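Side-chain contacts in alpha-galactosidase (Umbelopsis vinacea, PDB 3A5V), which hydrolyses terminal non-reducing alpha-D-galactose residues from galactosides and oligosaccharides, as a tetrameric glycoside hydrolase of family 27: residues 321-326 against 342-347; 311-316 against 337-342; 374-379 against 386-391. All blocks are in the same frame, centred on the assembly; numbering follows the deposited sequence. Where two conformers were deposited one is given.

All three contacts belong to the C-terminal beta sandwich. Contacts 2 and 3 each join a strand of the six-stranded sheet to a strand of the two-stranded one, 335-340 or 375-380, and these two strands are themselves paired. Contact 1 instead packs strand 322-329 against helix 341-344 and the turn after it; contact 2 reaches into the same helix, and the two share Asp342. Strand 322-329 lies between 311-318 and 384-390, so the three sit side by side on one sheet. Contacts 1 and 2 are buried and rest mainly on side-chain packing, each with a bridging water, whereas contact 3, only partly buried, runs from an aliphatic and aromatic interior to an arginine-carbonyl bond.

Contact 1 (321-326 against 342-347); sequences NTQVVI and DDIWVY
Gln323, on the strand of the 321-326 segment, is the first residue to meet the 342-347 segment, its side chain running alongside those of Ile344 and Trp345 but pointing the other way. Its CG is anti to the backbone N (chi1 -161°), and the chain then bends at chi2, which brings the amide beside the pyrrole part of the indole: Gln323 CD is 3.5 Å from Trp345 NE1. The amide and ring planes are inclined by 52°, so this is no parallel stack. Nearer the backbone, Gln323 CB lies 3.9 Å from Trp345 CZ2. The two ends of the amide have different partners. A water lies 2.6 Å from Gln323 OE1, placed to donate to it, and that water, in the indole plane, takes a weak bond from Trp345 NE1 at 3.3 Å; Gln323 NE2 is hydrogen-bonded to Ser315 OG on the adjacent strand, which also bonds Ile344 O. Replacing this glutamine with a leucine would probably leave Ser315 OG without its amide partner and the bridging water without the oxygen it meets here.

Two residues on, Val325 lies nearly perpendicular to Ile344, with Val325 CG2 3.6 Å from Ile344 CG2. That same Ile344 methyl sits 3.5 Å above the Trp345 ring plane, offset toward its rim, and is thereby held between valine and indole. In this part of the beta sandwich domain, where the chain leaves helix 341-344, hydrophobic contact thus joins helix to sheet, while the buried amide has its nitrogen held by Ser315 and its oxygen probably by water.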
loop_
_atom_site.group_PDB
_atom_site.type_symbol
_atom_site.label_atom_id
_atom_site.label_comp_id
_atom_site.label_asym_id
_atom_site.label_seq_id
_atom_site.Cartn_x
_atom_site.Cartn_y
_atom_site.Cartn_z
ATOM N N ASN A 321 29.597 21.484 19.863
ATOM C CA ASN A 321 29.219 22.435 18.828
ATOM C C ASN A 321 29.965 22.231 17.498
ATOM O O ASN A 321 30.151 23.180 16.736
ATOM C CB ASN A 321 29.400 23.872 19.365
ATOM C CG ASN A 321 28.469 24.863 18.725
ATOM O OD1 ASN A 321 27.364 24.522 18.301
ATOM N ND2 ASN A 321 28.911 26.118 18.647
ATOM N N THR A 322 30.412 21.009 17.217
ATOM C CA THR A 322 31.069 20.743 15.938
ATOM C C THR A 322 30.058 20.092 14.975
ATOM O O THR A 322 28.941 19.761 15.385
ATOM C CB THR A 322 32.360 19.907 16.096
ATOM O OG1 THR A 322 32.039 18.630 16.661
ATOM C CG2 THR A 322 33.392 20.646 17.019
ATOM N N GLN A 323 30.441 19.947 13.705
ATOM C CA GLN A 323 29.511 19.462 12.666
ATOM C C GLN A 323 30.218 18.488 11.762
ATOM O O GLN A 323 31.371 18.720 11.382
ATOM C CB GLN A 323 28.998 20.628 11.809
ATOM C CG GLN A 323 27.691 20.360 10.998
ATOM C CD GLN A 323 26.428 20.425 11.863
ATOM O OE1 GLN A 323 26.491 20.731 13.049
ATOM N NE2 GLN A 323 25.285 20.106 11.272
ATOM N N VAL A 324 29.535 17.409 11.393
ATOM C CA VAL A 324 30.067 16.539 10.342
ATOM C C VAL A 324 29.406 16.948 9.021
ATOM O O VAL A 324 28.207 17.240 8.983
ATOM C CB VAL A 324 29.911 15.010 10.656
ATOM C CG1 VAL A 324 28.431 14.589 10.686
ATOM C CG2 VAL A 324 30.691 14.161 9.624
ATOM N N VAL A 325 30.204 17.023 7.962
ATOM C CA VAL A 325 29.710 17.366 6.628
ATOM C C VAL A 325 30.277 16.371 5.635
ATOM O O VAL A 325 31.480 16.099 5.637
ATOM C CB VAL A 325 30.040 18.838 6.225
ATOM C CG1 VAL A 325 29.635 19.134 4.767
ATOM C CG2 VAL A 325 29.315 19.816 7.171
ATOM N N ILE A 326 29.403 15.810 4.803
ATOM C CA ILE A 326 29.835 14.866 3.765
ATOM C C ILE A 326 29.377 15.300 2.379
ATOM O O ILE A 326 28.171 15.486 2.138
ATOM C CB ILE A 326 29.303 13.426 4.023
ATOM C CG1 ILE A 326 29.680 12.962 5.437
ATOM C CG2 ILE A 326 29.838 12.453 2.962
ATOM C CD1 ILE A 326 28.701 12.022 6.051
ATOM N N ASP A 342 24.727 28.088 4.607
ATOM C CA ASP A 342 23.270 28.087 4.743
ATOM C C ASP A 342 22.683 26.676 4.553
ATOM O O ASP A 342 21.652 26.356 5.145
ATOM C CB ASP A 342 22.585 29.094 3.805
ATOM C CG ASP A 342 22.785 30.542 4.258
ATOM O OD1 ASP A 342 23.219 30.780 5.420
ATOM O OD2 ASP A 342 22.506 31.435 3.444
ATOM N N ASP A 343 23.313 25.862 3.713
ATOM C CA ASP A 343 22.855 24.477 3.549
ATOM C C ASP A 343 23.287 23.593 4.718
ATOM O O ASP A 343 22.476 22.822 5.229
ATOM C CB ASP A 343 23.353 23.894 2.241
ATOM C CG ASP A 343 22.528 24.380 1.044
ATOM O OD1 ASP A 343 21.342 24.764 1.217
ATOM O OD2 ASP A 343 23.078 24.369 -0.056
ATOM N N ILE A 344 24.549 23.709 5.131
ATOM C CA ILE A 344 25.078 22.911 6.252
ATOM C C ILE A 344 24.218 23.068 7.518
ATOM O O ILE A 344 23.940 22.071 8.215
ATOM C CB ILE A 344 26.579 23.219 6.524
ATOM C CG1 ILE A 344 27.428 22.743 5.326
ATOM C CG2 ILE A 344 27.075 22.535 7.839
ATOM C CD1 ILE A 344 28.848 23.377 5.249
ATOM N N TRP A 345 23.802 24.311 7.799
ATOM C CA TRP A 345 22.928 24.612 8.944
ATOM C C TRP A 345 21.501 25.035 8.513
ATOM O O TRP A 345 20.873 25.901 9.148
ATOM C CB TRP A 345 23.587 25.669 9.868
ATOM C CG TRP A 345 24.798 25.091 10.572
ATOM C CD1 TRP A 345 24.790 24.280 11.667
ATOM C CD2 TRP A 345 26.169 25.251 10.204
ATOM N NE1 TRP A 345 26.071 23.935 12.018
ATOM C CE2 TRP A 345 26.942 24.515 11.139
ATOM C CE3 TRP A 345 26.828 25.949 9.178
ATOM C CZ2 TRP A 345 28.334 24.447 11.078
ATOM C CZ3 TRP A 345 28.217 25.883 9.110
ATOM C CH2 TRP A 345 28.958 25.142 10.068
ATOM N N VAL A 346 20.983 24.402 7.454
ATOM C CA VAL A 346 19.645 24.740 6.937
ATOM C C VAL A 346 18.537 24.767 8.010
ATOM O O VAL A 346 17.703 25.669 7.995
ATOM C CB VAL A 346 19.215 23.848 5.705
ATOM C CG1 VAL A 346 19.171 22.339 6.056
ATOM C CG2 VAL A 346 17.874 24.334 5.089
ATOM N N TYR A 347 18.532 23.802 8.936
ATOM C CA TYR A 347 17.441 23.709 9.908
ATOM C C TYR A 347 17.500 24.840 10.937
ATOM O O TYR A 347 16.512 25.101 11.641
ATOM C CB TYR A 347 17.382 22.318 10.558
ATOM C CG TYR A 347 17.304 21.218 9.505
ATOM C CD1 TYR A 347 16.267 21.202 8.558
ATOM C CD2 TYR A 347 18.281 20.222 9.438
ATOM C CE1 TYR A 347 16.216 20.221 7.565
ATOM C CE2 TYR A 347 18.219 19.216 8.475
ATOM C CZ TYR A 347 17.194 19.236 7.537
ATOM O OH TYR A 347 17.150 18.255 6.585
HETATM O O HOH W 1 27.389 22.535 14.714
#

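Contact 2 (311-316 against 337-342); sequences QQLFSG and MTATWD
This is a face-to-face packing of two beta strands from opposite sheets, with Gln311 and Leu313 of strand 311-316 meeting Met337 and Ala339 of strand 337-340. The strand axes approach to 8.7 Å and their directions differ by 36°, a separation set by interdigitating side chains and too wide for backbone pairing; no direct hydrogen bond passes between the segments.

Met337 does most of the reaching. It lies alongside Gln311, head to tail, with Met337 CG 3.5 Å from Gln311 OE1. The bend at its last torsion (chi3 51°) turns the methyl inward, placing Met337 CE 3.7 Å from Gln311 CB and 3.5 Å from Gln312 O. The glutamine chain is extended beyond CG, and its aliphatic part lies along the thioether, Gln311 CG being 4.0 Å from Met337 SD.

Such a stacking of sheets defines the antiparallel beta sandwich that forms the C-terminal domain of this enzyme. Strand 311-318 lies between strands 303-308 and 322-329 in one layer; strand 335-340 pairs with 375-380 in the other. Alternate residues point into the interface, and two steps along from Gln311 and Met337, Leu313 CD1 meets Ala339 CB at 3.8 Å. With CG anti to the backbone N (chi1 173°), the leucine carries CD1 to that alanine methyl, and its side chain also touches Val325, Leu327 and Trp306 of its own layer.

A water spans the polar margin: it donates to Gln311 OE1 at 2.9 Å and accepts from Thr338 N at 3.0 Å, thereby occupying a backbone N-H of strand 335-340. Gln312 points away from the interface, its OE1 bonded to Arg304.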
loop_
_atom_site.group_PDB
_atom_site.type_symbol
_atom_site.label_atom_id
_atom_site.label_comp_id
_atom_site.label_asym_id
_atom_site.label_seq_id
_atom_site.Cartn_x
_atom_site.Cartn_y
_atom_site.Cartn_z
ATOM N N GLN A 311 24.819 14.161 -7.149
ATOM C CA GLN A 311 25.515 14.668 -5.958
ATOM C C GLN A 311 24.589 14.763 -4.754
ATOM O O GLN A 311 23.388 15.071 -4.903
ATOM C CB GLN A 311 26.117 16.033 -6.257
ATOM C CG GLN A 311 27.188 15.969 -7.347
ATOM C CD GLN A 311 27.849 17.306 -7.578
ATOM O OE1 GLN A 311 27.666 18.244 -6.795
ATOM N NE2 GLN A 311 28.619 17.409 -8.657
ATOM N N GLN A 312 25.139 14.482 -3.565
ATOM C CA GLN A 312 24.384 14.556 -2.303
ATOM C C GLN A 312 25.219 15.253 -1.230
ATOM O O GLN A 312 26.447 15.110 -1.209
ATOM C CB GLN A 312 23.967 13.158 -1.824
ATOM C CG GLN A 312 23.288 12.328 -2.940
ATOM C CD GLN A 312 22.727 11.002 -2.459
ATOM O OE1 GLN A 312 22.623 10.738 -1.255
ATOM N NE2 GLN A 312 22.341 10.164 -3.414
ATOM N N LEU A 313 24.547 16.019 -0.372
ATOM C CA LEU A 313 25.187 16.673 0.780
ATOM C C LEU A 313 24.570 16.126 2.072
ATOM O O LEU A 313 23.340 16.080 2.195
ATOM C CB LEU A 313 24.965 18.199 0.736
ATOM C CG LEU A 313 25.434 19.004 1.967
ATOM C CD1 LEU A 313 26.952 18.917 2.102
ATOM C CD2 LEU A 313 24.971 20.469 1.921
ATOM N N PHE A 314 25.421 15.729 3.019
ATOM C CA PHE A 314 24.976 15.339 4.358
ATOM C C PHE A 314 25.583 16.283 5.396
ATOM O O PHE A 314 26.726 16.756 5.239
ATOM C CB PHE A 314 25.404 13.902 4.699
ATOM C CG PHE A 314 24.737 12.837 3.852
ATOM C CD1 PHE A 314 25.159 12.594 2.538
ATOM C CD2 PHE A 314 23.712 12.054 4.387
ATOM C CE1 PHE A 314 24.544 11.591 1.758
ATOM C CE2 PHE A 314 23.096 11.056 3.627
ATOM C CZ PHE A 314 23.517 10.825 2.304
ATOM N N SER A 315 24.826 16.527 6.457
ATOM C CA SER A 315 25.263 17.412 7.536
ATOM C C SER A 315 24.640 16.955 8.844
ATOM O O SER A 315 23.427 16.706 8.901
ATOM C CB SER A 315 24.825 18.852 7.230
ATOM O OG SER A 315 25.142 19.713 8.302
ATOM N N GLY A 316 25.453 16.875 9.904
ATOM C CA GLY A 316 24.953 16.483 11.211
ATOM C C GLY A 316 25.733 17.065 12.370
ATOM O O GLY A 316 26.898 17.371 12.237
ATOM N N MET A 337 32.654 19.656 -5.741
ATOM C CA MET A 337 31.367 19.864 -5.070
ATOM C C MET A 337 31.450 20.998 -4.048
ATOM O O MET A 337 32.490 21.173 -3.412
ATOM C CB MET A 337 30.897 18.571 -4.369
ATOM C CG MET A 337 30.670 17.380 -5.319
ATOM S SD MET A 337 29.987 15.933 -4.448
ATOM C CE MET A 337 28.566 16.660 -3.568
ATOM N N THR A 338 30.345 21.730 -3.880
ATOM C CA THR A 338 30.274 22.903 -2.984
ATOM C C THR A 338 29.190 22.756 -1.925
ATOM O O THR A 338 28.031 22.440 -2.254
ATOM C CB THR A 338 29.995 24.196 -3.808
ATOM O OG1 THR A 338 31.059 24.381 -4.734
ATOM C CG2 THR A 338 29.880 25.434 -2.906
ATOM N N ALA A 339 29.564 22.972 -0.662
ATOM C CA ALA A 339 28.610 23.055 0.446
ATOM C C ALA A 339 28.632 24.488 0.962
ATOM O O ALA A 339 29.710 25.034 1.206
ATOM C CB ALA A 339 28.998 22.097 1.566
ATOM N N THR A 340 27.457 25.091 1.105
ATOM C CA THR A 340 27.355 26.445 1.643
ATOM C C THR A 340 27.001 26.351 3.137
ATOM O O THR A 340 26.466 25.342 3.588
ATOM C CB THR A 340 26.272 27.265 0.928
ATOM O OG1 THR A 340 24.979 26.792 1.316
ATOM C CG2 THR A 340 26.407 27.140 -0.612
ATOM N N TRP A 341 27.314 27.402 3.886
ATOM C CA TRP A 341 26.999 27.464 5.309
ATOM C C TRP A 341 25.479 27.422 5.499
ATOM O O TRP A 341 24.989 26.789 6.450
ATOM C CB TRP A 341 27.582 28.757 5.919
ATOM C CG TRP A 341 29.096 28.760 6.297
ATOM C CD1 TRP A 341 29.688 29.575 7.237
ATOM C CD2 TRP A 341 30.165 27.949 5.749
ATOM N NE1 TRP A 341 31.044 29.329 7.298
ATOM C CE2 TRP A 341 31.360 28.332 6.407
ATOM C CE3 TRP A 341 30.228 26.934 4.767
ATOM C CZ2 TRP A 341 32.602 27.735 6.121
ATOM C CZ3 TRP A 341 31.449 26.335 4.489
ATOM C CH2 TRP A 341 32.631 26.743 5.157
ATOM N N ASP A 342 24.727 28.088 4.607
ATOM C CA ASP A 342 23.270 28.087 4.743
ATOM C C ASP A 342 22.683 26.676 4.553
ATOM O O ASP A 342 21.652 26.356 5.145
ATOM C CB ASP A 342 22.585 29.094 3.805
ATOM C CG ASP A 342 22.785 30.542 4.258
ATOM O OD1 ASP A 342 23.219 30.780 5.420
ATOM O OD2 ASP A 342 22.506 31.435 3.444
HETATM O O HOH W 2 28.279 20.973 -5.934
#

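Contact 3 (374-379 against 386-391)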
loop_
_atom_site.group_PDB
_atom_site.type_symbol
_atom_site.label_atom_id
_atom_site.label_comp_id
_atom_site.label_asym_id
_atom_site.label_seq_id
_atom_site.Cartn_x
_atom_site.Cartn_y
_atom_site.Cartn_z
ATOM N N ASN A 374 31.553 31.059 4.377
ATOM C CA ASN A 374 30.519 31.072 3.330
ATOM C C ASN A 374 30.222 29.733 2.647
ATOM O O ASN A 374 29.061 29.333 2.555
ATOM C CB ASN A 374 30.832 32.132 2.260
ATOM C CG ASN A 374 30.635 33.554 2.768
ATOM O OD1 ASN A 374 31.595 34.203 3.155
ATOM N ND2 ASN A 374 29.390 34.032 2.782
ATOM N N HIS A 375 31.271 29.070 2.153
ATOM C CA HIS A 375 31.120 27.821 1.395
ATOM C C HIS A 375 32.478 27.136 1.329
ATOM O O HIS A 375 33.516 27.771 1.556
ATOM C CB HIS A 375 30.643 28.099 -0.042
ATOM C CG HIS A 375 31.611 28.924 -0.837
ATOM N ND1 HIS A 375 31.390 30.251 -1.126
ATOM C CD2 HIS A 375 32.820 28.619 -1.368
ATOM C CE1 HIS A 375 32.415 30.729 -1.810
ATOM N NE2 HIS A 375 33.300 29.760 -1.961
ATOM N N ILE A 376 32.466 25.851 0.997
ATOM C CA ILE A 376 33.703 25.137 0.716
ATOM C C ILE A 376 33.531 24.330 -0.582
ATOM O O ILE A 376 32.501 23.685 -0.782
ATOM C CB ILE A 376 34.096 24.206 1.904
ATOM C CG1 ILE A 376 35.478 23.556 1.656
ATOM C CG2 ILE A 376 32.972 23.178 2.190
ATOM C CD1 ILE A 376 36.082 22.864 2.891
ATOM N N THR A 377 34.536 24.372 -1.455
ATOM C CA THR A 377 34.500 23.615 -2.703
ATOM C C THR A 377 35.661 22.623 -2.715
ATOM O O THR A 377 36.819 23.014 -2.519
ATOM C CB THR A 377 34.561 24.563 -3.956
ATOM O OG1 THR A 377 33.424 25.443 -3.952
ATOM C CG2 THR A 377 34.554 23.758 -5.275
ATOM N N LEU A 378 35.362 21.350 -2.947
ATOM C CA LEU A 378 36.395 20.298 -2.920
ATOM C C LEU A 378 36.233 19.303 -4.056
ATOM O O LEU A 378 35.112 19.057 -4.520
ATOM C CB LEU A 378 36.340 19.520 -1.596
ATOM C CG LEU A 378 36.647 20.249 -0.289
ATOM C CD1 LEU A 378 36.422 19.296 0.868
ATOM C CD2 LEU A 378 38.082 20.780 -0.269
ATOM N N ASP A 379 37.356 18.709 -4.462
ATOM C CA ASP A 379 37.362 17.567 -5.387
ATOM C C ASP A 379 36.805 16.320 -4.700
ATOM O O ASP A 379 37.268 15.940 -3.628
ATOM C CB ASP A 379 38.787 17.256 -5.831
ATOM C CG ASP A 379 39.364 18.324 -6.735
ATOM O OD1 ASP A 379 38.719 18.666 -7.738
ATOM O OD2 ASP A 379 40.481 18.794 -6.450
ATOM N N ARG A 386 33.924 13.182 0.396
ATOM C CA ARG A 386 34.848 13.885 1.285
ATOM C C ARG A 386 34.120 14.012 2.622
ATOM O O ARG A 386 32.963 14.443 2.661
ATOM C CB ARG A 386 35.263 15.269 0.746
ATOM C CG ARG A 386 36.060 15.223 -0.583
ATOM C CD ARG A 386 37.443 14.554 -0.431
ATOM N NE ARG A 386 38.368 15.343 0.391
ATOM C CZ ARG A 386 39.077 16.385 -0.053
ATOM N NH1 ARG A 386 38.973 16.783 -1.325
ATOM N NH2 ARG A 386 39.892 17.031 0.779
ATOM N N LEU A 387 34.803 13.615 3.690
ATOM C CA LEU A 387 34.244 13.573 5.034
ATOM C C LEU A 387 34.923 14.662 5.856
ATOM O O LEU A 387 36.149 14.600 6.088
ATOM C CB LEU A 387 34.489 12.193 5.679
ATOM C CG LEU A 387 34.147 12.076 7.174
ATOM C CD1 LEU A 387 32.676 12.397 7.439
ATOM C CD2 LEU A 387 34.506 10.701 7.735
ATOM N N LEU A 388 34.133 15.640 6.296
ATOM C CA LEU A 388 34.668 16.848 6.911
ATOM C C LEU A 388 34.144 17.021 8.312
ATOM O O LEU A 388 32.980 16.669 8.605
ATOM C CB LEU A 388 34.275 18.103 6.097
ATOM C CG LEU A 388 34.513 18.045 4.581
ATOM C CD1 LEU A 388 33.901 19.282 3.898
ATOM C CD2 LEU A 388 36.014 17.898 4.256
ATOM N N LYS A 389 34.995 17.577 9.174
ATOM C CA LYS A 389 34.551 18.068 10.472
ATOM C C LYS A 389 34.781 19.573 10.586
ATOM O O LYS A 389 35.906 20.058 10.418
ATOM C CB LYS A 389 35.269 17.334 11.615
ATOM C CG LYS A 389 34.771 17.753 13.014
ATOM C CD LYS A 389 35.579 17.049 14.095
ATOM C CE LYS A 389 35.163 17.494 15.497
ATOM N NZ LYS A 389 35.965 16.749 16.497
ATOM N N PHE A 390 33.699 20.295 10.867
ATOM C CA PHE A 390 33.746 21.736 11.124
ATOM C C PHE A 390 33.976 21.911 12.610
ATOM O O PHE A 390 33.220 21.361 13.419
ATOM C CB PHE A 390 32.430 22.407 10.692
ATOM C CG PHE A 390 32.337 22.672 9.199
ATOM C CD1 PHE A 390 32.325 21.619 8.287
ATOM C CD2 PHE A 390 32.260 23.975 8.722
ATOM C CE1 PHE A 390 32.252 21.860 6.882
ATOM C CE2 PHE A 390 32.179 24.238 7.350
ATOM C CZ PHE A 390 32.184 23.177 6.418
ATOM N N MET A 391 35.019 22.660 12.968
ATOM C CA MET A 391 35.470 22.737 14.363
ATOM C C MET A 391 34.665 23.731 15.197
ATOM O O MET A 391 34.848 23.848 16.406
ATOM C CB MET A 391 36.979 23.029 14.428
ATOM C CG MET A 391 37.829 21.998 13.708
ATOM S SD MET A 391 37.689 20.311 14.368
ATOM C CE MET A 391 38.606 20.508 15.887
HETATM O O HOH W 3 40.044 19.294 -2.950
#
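Arg386 curls back to grip the facing strand near its end, at Asp379. Its CG is anti to the carbonyl carbon, and successive bends at chi2 and chi3, of the same sense, fold the chain so that the guanidinium lies across Leu378. Arg386 NH1 then donates to Asp379 O at 3.0 Å, with an N-H...O angle of 158°. The acceptor lies almost exactly in the guanidinium plane, and the nitrogen approaches in the carbonyl plane on a lone pair, so both flat groups present their bonding directions to each other. A water in the guanidinium plane accepts from Arg386 NH1 at 3.2 Å and from Asp379 N at 3.1 Å, tying the arginine to both backbone polar atoms of that residue.

One face of the guanidinium is covered by Leu378 CD1, which stands 4.0 Å above the plane and over its centre. Leu378 has CG anti to the carbonyl carbon and is extended beyond it (chi2 176°), which carries this methyl out to meet Leu388 CD2 at 3.7 Å, the two leucines reaching tip to tip.

Strands 375-380 and 384-390 follow one another in the chain but belong to different layers of the C-terminal beta sandwich, forming a beta-arch. The axes of 375-379 and 386-390 approach to 9.3 Å, their directions 145° apart: too far for the backbone bonds of a hairpin. Farther from Arg386 the packing is looser: Ile376 CD1 lies 4.3 Å from Leu388 CD1, and Ile376 CG2 comes to the edge of the Phe390 ring, 4.3 Å from Phe390 CZ. Phe390 also makes an edge-to-face pair with Trp341.

Both charged groups have salt-bridge partners outside the two segments: Asp362 for Arg386 NH2 and Lys336 for the Asp379 carboxylate.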